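Aryl acylamidase (bacterium CSBL00001, PDB 4YJ6) probably hydrolyses the amide bond of aryl acylamides, as a member of the amidase signature family of enzymes. Local coordinates at residues 135-147 with 404-416. Numbering follows the deposited sequence.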
ATOM      1  N   VAL A 135      -2.863  10.835   9.331  1.00 12.98           N
ATOM      2  CA  VAL A 135      -2.947  10.500  10.745  1.00 14.12           C
ATOM      3  C   VAL A 135      -3.707   9.195  10.941  1.00 13.43           C
ATOM      4  O   VAL A 135      -4.805   9.032  10.441  1.00 13.46           O
ATOM      5  CB  VAL A 135      -3.632  11.640  11.556  1.00 14.87           C
ATOM      6  CG1 VAL A 135      -3.986  11.168  12.969  1.00 14.73           C
ATOM      7  CG2 VAL A 135      -2.735  12.916  11.561  1.00 16.49           C
ATOM      8  N   TYR A 136      -3.082   8.264  11.658  1.00 12.81           N
ATOM      9  CA  TYR A 136      -3.676   6.956  11.967  1.00 14.89           C
ATOM     10  C   TYR A 136      -4.107   6.193  10.704  1.00 13.89           C
ATOM     11  O   TYR A 136      -4.906   5.249  10.784  1.00 14.06           O
ATOM     12  CB  TYR A 136      -4.865   7.101  12.944  1.00 13.59           C
ATOM     13  CG  TYR A 136      -4.471   7.089  14.415  1.00 13.30           C
ATOM     14  CD1 TYR A 136      -3.879   5.970  14.963  1.00 14.76           C
ATOM     15  CD2 TYR A 136      -4.704   8.195  15.259  1.00 13.09           C
ATOM     16  CE1 TYR A 136      -3.518   5.928  16.311  1.00 15.56           C
ATOM     17  CE2 TYR A 136      -4.352   8.164  16.602  1.00 15.68           C
ATOM     18  CZ  TYR A 136      -3.755   7.033  17.118  1.00 15.03           C
ATOM     19  OH  TYR A 136      -3.385   6.959  18.442  1.00 16.20           O
ATOM     20  N   GLY A 137      -3.528   6.546   9.560  1.00 12.96           N
ATOM     21  CA  GLY A 137      -3.891   5.898   8.297  1.00 13.34           C
ATOM     22  C   GLY A 137      -5.337   6.154   7.859  1.00 13.68           C
ATOM     23  O   GLY A 137      -5.811   5.512   6.935  1.00 14.71           O
ATOM     24  N   PHE A 138      -6.026   7.110   8.489  1.00 13.50           N
ATOM     25  CA  PHE A 138      -7.506   7.091   8.444  1.00 13.59           C
ATOM     26  C   PHE A 138      -8.047   7.920   7.264  1.00 12.78           C
ATOM     27  O   PHE A 138      -8.900   8.805   7.436  1.00 14.27           O
ATOM     28  CB  PHE A 138      -8.095   7.535   9.807  1.00 14.47           C
ATOM     29  CG  PHE A 138      -9.413   6.857  10.171  1.00 15.64           C
ATOM     30  CD1 PHE A 138     -10.589   7.180   9.518  1.00 20.00           C
ATOM     31  CD2 PHE A 138      -9.475   5.935  11.194  1.00 20.36           C
ATOM     32  CE1 PHE A 138     -11.817   6.550   9.874  1.00 18.42           C
ATOM     33  CE2 PHE A 138     -10.687   5.298  11.531  1.00 21.73           C
ATOM     34  CZ  PHE A 138     -11.848   5.622  10.855  1.00 18.71           C
ATOM     35  N   ARG A 139      -7.539   7.626   6.069  1.00 12.88           N
ATOM     36  CA  ARG A 139      -8.085   8.150   4.804  1.00 14.14           C
ATOM     37  C   ARG A 139      -7.232   7.662   3.641  1.00 14.73           C
ATOM     38  O   ARG A 139      -6.073   7.270   3.823  1.00 14.42           O
ATOM     39  CB  ARG A 139      -8.120   9.692   4.767  1.00 15.51           C
ATOM     40  CG  ARG A 139      -6.765  10.332   5.135  1.00 15.25           C
ATOM     41  CD  ARG A 139      -6.853  11.873   5.281  1.00 15.57           C
ATOM     42  NE  ARG A 139      -7.687  12.246   6.413  1.00 14.39           N
ATOM     43  CZ  ARG A 139      -8.394  13.369   6.518  1.00 17.94           C
ATOM     44  NH1 ARG A 139      -8.402  14.268   5.538  1.00 18.01           N
ATOM     45  NH2 ARG A 139      -9.110  13.577   7.622  1.00 14.70           N
ATOM     46  N   GLY A 140      -7.812   7.708   2.443  1.00 12.47           N
ATOM     47  CA  GLY A 140      -7.150   7.268   1.227  1.00 12.68           C
ATOM     48  C   GLY A 140      -6.353   8.369   0.523  1.00 14.25           C
ATOM     49  O   GLY A 140      -6.024   8.240  -0.659  1.00 14.05           O
ATOM     50  N   THR A 141      -6.050   9.438   1.256  1.00 14.81           N
ATOM     51  CA  THR A 141      -5.149  10.485   0.787  1.00 12.16           C
ATOM     52  C   THR A 141      -4.000  10.575   1.788  1.00 12.40           C
ATOM     53  O   THR A 141      -4.089  10.048   2.903  1.00 14.16           O
ATOM     54  CB  THR A 141      -5.840  11.841   0.754  1.00 15.57           C
ATOM     55  OG1 THR A 141      -6.487  12.037   2.018  1.00 15.35           O
ATOM     56  CG2 THR A 141      -6.891  11.864  -0.400  1.00 14.65           C
ATOM     57  N   THR A 142      -2.915  11.210   1.388  1.00 12.92           N
ATOM     58  CA  THR A 142      -1.819  11.450   2.319  1.00 12.09           C
ATOM     59  C   THR A 142      -1.589  12.930   2.591  1.00 13.87           C
ATOM     60  O   THR A 142      -1.108  13.657   1.732  1.00 15.24           O
ATOM     61  CB  THR A 142      -0.526  10.806   1.814  1.00 14.07           C
ATOM     62  OG1 THR A 142      -0.744   9.384   1.736  1.00 12.91           O
ATOM     63  CG2 THR A 142       0.651  11.087   2.802  1.00 14.20           C
ATOM     64  N   ASP A 143      -1.915  13.319   3.818  1.00 13.34           N
ATOM     65  CA  ASP A 143      -1.777  14.699   4.282  1.00 14.21           C
ATOM     66  C   ASP A 143      -1.959  14.679   5.765  1.00 15.96           C
ATOM     67  O   ASP A 143      -2.613  13.793   6.312  1.00 16.06           O
ATOM     68  CB  ASP A 143      -2.890  15.554   3.647  1.00 15.04           C
ATOM     69  CG  ASP A 143      -2.608  17.062   3.745  1.00 18.45           C
ATOM     70  OD1 ASP A 143      -1.568  17.432   4.330  1.00 16.11           O
ATOM     71  OD2 ASP A 143      -3.440  17.862   3.237  1.00 16.76           O
ATOM     72  N   ASN A 144      -1.369  15.648   6.447  1.00 14.21           N
ATOM     73  CA  ASN A 144      -1.586  15.792   7.864  1.00 14.89           C
ATOM     74  C   ASN A 144      -1.062  17.179   8.213  1.00 18.74           C
ATOM     75  O   ASN A 144      -0.452  17.823   7.374  1.00 16.15           O
ATOM     76  CB  ASN A 144      -0.845  14.704   8.631  1.00 17.38           C
ATOM     77  CG  ASN A 144       0.618  14.602   8.216  1.00 18.44           C
ATOM     78  OD1 ASN A 144       1.352  15.567   8.319  1.00 18.87           O
ATOM     79  ND2 ASN A 144       1.045  13.421   7.764  1.00 16.09           N
ATOM     80  N   THR A 145      -1.312  17.630   9.423  1.00 19.71           N
ATOM     81  CA  THR A 145      -0.935  18.998   9.782  1.00 23.23           C
ATOM     82  C   THR A 145       0.477  19.148  10.311  1.00 27.29           C
ATOM     83  O   THR A 145       0.849  20.244  10.716  1.00 28.44           O
ATOM     84  CB  THR A 145      -1.890  19.588  10.816  1.00 23.30           C
ATOM     85  OG1 THR A 145      -1.842  18.817  12.016  1.00 26.13           O
ATOM     86  CG2 THR A 145      -3.307  19.602  10.281  1.00 23.96           C
ATOM     87  N   PHE A 146       1.266  18.075  10.327  1.00 20.58           N
ATOM     88  CA  PHE A 146       2.639  18.170  10.843  1.00 22.11           C
ATOM     89  C   PHE A 146       3.633  18.132   9.689  1.00 25.21           C
ATOM     90  O   PHE A 146       4.506  19.006   9.577  1.00 25.76           O
ATOM     91  CB  PHE A 146       2.897  17.060  11.867  1.00 20.49           C
ATOM     92  CG  PHE A 146       4.286  17.085  12.475  1.00 23.91           C
ATOM     93  CD1 PHE A 146       4.805  18.257  13.013  1.00 26.58           C
ATOM     94  CD2 PHE A 146       5.048  15.939  12.526  1.00 23.88           C
ATOM     95  CE1 PHE A 146       6.080  18.286  13.579  1.00 27.00           C
ATOM     96  CE2 PHE A 146       6.335  15.953  13.084  1.00 25.64           C
ATOM     97  CZ  PHE A 146       6.844  17.143  13.606  1.00 27.20           C
ATOM     98  N   PHE A 147       3.524  17.125   8.820  1.00 17.86           N
ATOM     99  CA  PHE A 147       4.397  17.051   7.651  1.00 17.76           C
ATOM    100  C   PHE A 147       3.772  17.657   6.396  1.00 18.29           C
ATOM    101  O   PHE A 147       4.475  18.126   5.501  1.00 19.28           O
ATOM    102  CB  PHE A 147       4.760  15.589   7.334  1.00 18.79           C
ATOM    103  CG  PHE A 147       5.500  14.897   8.433  1.00 19.52           C
ATOM    104  CD1 PHE A 147       4.928  13.823   9.092  1.00 17.08           C
ATOM    105  CD2 PHE A 147       6.764  15.337   8.833  1.00 20.01           C
ATOM    106  CE1 PHE A 147       5.591  13.171  10.102  1.00 18.77           C
ATOM    107  CE2 PHE A 147       7.452  14.690   9.846  1.00 20.61           C
ATOM    108  CZ  PHE A 147       6.876  13.598  10.490  1.00 19.70           C
ATOM    109  N   PRO A 404      -7.347  11.137  -8.888  1.00 15.85           N
ATOM    110  CA  PRO A 404      -6.696  11.916  -7.837  1.00 17.23           C
ATOM    111  C   PRO A 404      -7.376  13.260  -7.583  1.00 16.81           C
ATOM    112  O   PRO A 404      -7.924  13.878  -8.524  1.00 18.68           O
ATOM    113  CB  PRO A 404      -5.278  12.129  -8.394  1.00 17.52           C
ATOM    114  CG  PRO A 404      -5.005  10.924  -9.201  1.00 15.44           C
ATOM    115  CD  PRO A 404      -6.371  10.621  -9.871  1.00 15.43           C
ATOM    116  N   VAL A 405      -7.356  13.673  -6.320  1.00 16.88           N
ATOM    117  CA  VAL A 405      -7.882  14.950  -5.883  1.00 16.69           C
ATOM    118  C   VAL A 405      -6.762  15.971  -5.707  1.00 19.01           C
ATOM    119  O   VAL A 405      -5.588  15.631  -5.495  1.00 19.01           O
ATOM    120  CB  VAL A 405      -8.681  14.826  -4.573  1.00 15.92           C
ATOM    121  CG1 VAL A 405      -9.830  13.824  -4.749  1.00 19.97           C
ATOM    122  CG2 VAL A 405      -7.759  14.414  -3.385  1.00 17.37           C
ATOM    123  N   ARG A 406      -7.128  17.243  -5.812  1.00 20.56           N
ATOM    124  CA  ARG A 406      -6.187  18.326  -5.526  1.00 19.21           C
ATOM    125  C   ARG A 406      -5.792  18.360  -4.063  1.00 21.34           C
ATOM    126  O   ARG A 406      -6.604  18.098  -3.176  1.00 20.64           O
ATOM    127  CB  ARG A 406      -6.801  19.672  -5.950  1.00 24.97           C
ATOM    128  CG  ARG A 406      -7.196  19.678  -7.423  1.00 23.96           C
ATOM    129  CD  ARG A 406      -7.596  21.067  -7.971  1.00 33.80           C
ATOM    130  NE  ARG A 406      -6.436  21.707  -8.587  1.00 38.83           N
ATOM    131  CZ  ARG A 406      -6.126  21.654  -9.878  1.00 35.01           C
ATOM    132  NH1 ARG A 406      -6.904  21.030 -10.750  1.00 39.13           N
ATOM    133  NH2 ARG A 406      -5.024  22.252 -10.291  1.00 38.25           N
ATOM    134  N   ASN A 407      -4.531  18.686  -3.785  1.00 18.33           N
ATOM    135  CA  ASN A 407      -4.126  18.880  -2.406  1.00 20.08           C
ATOM    136  C   ASN A 407      -4.845  20.060  -1.778  1.00 21.34           C
ATOM    137  O   ASN A 407      -4.980  21.105  -2.419  1.00 25.24           O
ATOM    138  CB  ASN A 407      -2.629  19.117  -2.339  1.00 19.38           C
ATOM    139  CG  ASN A 407      -1.846  17.955  -2.904  1.00 20.89           C
ATOM    140  OD1 ASN A 407      -2.026  16.814  -2.461  1.00 17.50           O
ATOM    141  ND2 ASN A 407      -1.012  18.223  -3.904  1.00 18.63           N
ATOM    142  N   ALA A 408      -5.352  19.863  -0.564  1.00 19.11           N
ATOM    143  CA  ALA A 408      -5.828  20.950   0.288  1.00 23.89           C
ATOM    144  C   ALA A 408      -4.638  21.725   0.856  1.00 25.66           C
ATOM    145  O   ALA A 408      -3.489  21.323   0.680  1.00 23.48           O
ATOM    146  CB  ALA A 408      -6.687  20.408   1.444  1.00 23.40           C
ATOM    147  N   THR A 409      -4.924  22.821   1.556  1.00 28.16           N
ATOM    148  CA  THR A 409      -3.874  23.669   2.127  1.00 28.27           C
ATOM    149  C   THR A 409      -3.943  23.685   3.643  1.00 29.99           C
ATOM    150  O   THR A 409      -3.205  24.436   4.287  1.00 31.00           O
ATOM    151  CB  THR A 409      -4.020  25.141   1.656  1.00 29.82           C
ATOM    152  OG1 THR A 409      -5.306  25.627   2.053  1.00 28.79           O
ATOM    153  CG2 THR A 409      -3.889  25.241   0.149  1.00 35.14           C
ATOM    154  N   ASP A 410      -4.812  22.854   4.219  1.00 26.25           N
ATOM    155  CA  ASP A 410      -5.046  22.882   5.653  1.00 27.55           C
ATOM    156  C   ASP A 410      -4.560  21.604   6.342  1.00 26.70           C
ATOM    157  O   ASP A 410      -4.885  21.372   7.499  1.00 27.44           O
ATOM    158  CB  ASP A 410      -6.540  23.083   5.941  1.00 30.18           C
ATOM    159  CG  ASP A 410      -7.389  21.900   5.502  1.00 29.73           C
ATOM    160  OD1 ASP A 410      -6.857  21.008   4.823  1.00 28.01           O
ATOM    161  OD2 ASP A 410      -8.602  21.860   5.821  1.00 36.25           O
ATOM    162  N   GLY A 411      -3.826  20.766   5.615  1.00 24.12           N
ATOM    163  CA  GLY A 411      -3.351  19.512   6.177  1.00 23.32           C
ATOM    164  C   GLY A 411      -4.403  18.413   6.245  1.00 22.62           C
ATOM    165  O   GLY A 411      -4.137  17.366   6.834  1.00 21.48           O
ATOM    166  N   CYS A 412      -5.580  18.633   5.652  1.00 22.49           N
ATOM    167  CA  CYS A 412      -6.669  17.642   5.706  1.00 22.45           C
ATOM    168  C   CYS A 412      -7.249  17.257   4.324  1.00 21.55           C
ATOM    169  O   CYS A 412      -8.469  17.067   4.199  1.00 21.91           O
ATOM    170  CB  CYS A 412      -7.809  18.142   6.608  1.00 25.79           C
ATOM    171  SG  CYS A 412      -7.469  18.024   8.408  1.00 40.58           S
ATOM    172  N   THR A 413      -6.389  17.128   3.313  1.00 18.32           N
ATOM    173  CA  THR A 413      -6.810  16.674   1.987  1.00 17.91           C
ATOM    174  C   THR A 413      -7.624  15.401   2.177  1.00 19.01           C
ATOM    175  O   THR A 413      -7.230  14.517   2.935  1.00 17.16           O
ATOM    176  CB  THR A 413      -5.608  16.336   1.057  1.00 18.58           C
ATOM    177  OG1 THR A 413      -4.768  17.493   0.904  1.00 17.45           O
ATOM    178  CG2 THR A 413      -6.069  15.874  -0.337  1.00 16.59           C
ATOM    179  N   GLU A 414      -8.756  15.326   1.503  1.00 17.68           N
ATOM    180  CA  GLU A 414      -9.579  14.131   1.525  1.00 18.09           C
ATOM    181  C   GLU A 414     -10.127  13.878   0.121  1.00 18.28           C
ATOM    182  O   GLU A 414      -9.955  14.687  -0.797  1.00 19.20           O
ATOM    183  CB  GLU A 414     -10.712  14.288   2.548  1.00 18.60           C
ATOM    184  CG  GLU A 414     -11.642  15.455   2.207  1.00 19.74           C
ATOM    185  CD  GLU A 414     -12.803  15.590   3.180  1.00 23.76           C
ATOM    186  OE1 GLU A 414     -12.711  15.064   4.301  1.00 24.94           O
ATOM    187  OE2 GLU A 414     -13.815  16.228   2.810  1.00 28.66           O
ATOM    188  N   GLY A 415     -10.788  12.739  -0.054  1.00 15.54           N
ATOM    189  CA  GLY A 415     -11.394  12.420  -1.332  1.00 14.67           C
ATOM    190  C   GLY A 415     -12.692  13.195  -1.522  1.00 17.21           C
ATOM    191  O   GLY A 415     -13.089  13.974  -0.662  1.00 17.98           O
ATOM    192  N   PRO A 416     -13.370  12.942  -2.629  1.00 16.94           N
ATOM    193  CA  PRO A 416     -14.648  13.614  -2.933  1.00 18.85           C
ATOM    194  C   PRO A 416     -15.756  13.147  -1.981  1.00 20.36           C
ATOM    195  O   PRO A 416     -15.684  12.034  -1.469  1.00 16.71           O
ATOM    196  CB  PRO A 416     -14.921  13.165  -4.362  1.00 18.93           C
ATOM    197  CG  PRO A 416     -14.381  11.738  -4.376  1.00 19.15           C
ATOM    198  CD  PRO A 416     -13.071  11.859  -3.592  1.00 14.63           C
TER
HETATM  199  O   HOH W   1     -10.850  15.780   6.218  1.00 29.44           O
HETATM  200  O   HOH W   2      -2.466  20.350   3.132  1.00 21.27           O
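Asp-143 and Thr-413 meet at about a right angle where two irregular loops of the amidase signature fold pack together, one following strand 126-131 and the other strand 394-398. A single carboxylate oxygen does the gripping: Asp-143 OD2 accepts from Thr-413 OG1 at 2.7 Å and from Thr-413 N at 3.0 Å, the latter nearly straight (165°). Both donors come on its anti side but from opposite faces of the carboxylate plane. With CG anti to the backbone N (chi1 -164°), Asp-143 extends its carboxylate over the Gly-411 backbone, OD1 lying 3.3 Å from Gly-411 CA. The carbonyl of Thr-413 is held just as doubly. Arg-139 NH1 reaches Thr-413 O at 2.9 Å, essentially in the guanidinium plane, and Thr-141 OG1 donates to the same oxygen from the other face of the carbonyl, so three side chains fix one peptide segment. Replacing Asp-143 by an alanine would probably leave Thr-413 N and OG1 without their common acceptor and water 2 without one of its three partners. Gly-411 has positive phi, and a CB there would clash with Thr-145 CG2. In the second shell, Thr-413 OG1 also accepts from Ala-408 N, tying the two ends of the 408-413 loop together, while Asp-410 OD1 accepts from Cys-412 N in an Asx turn. Asn-159 braces both loops, bonding to Thr-142 N and Asn-407 OD1. Water 1 bridges Arg-139 NH1 to Glu-414 OE1; water 2 donates to Asp-143 OD2 and Ala-408 O and accepts from Gly-411 N at 2.9 Å.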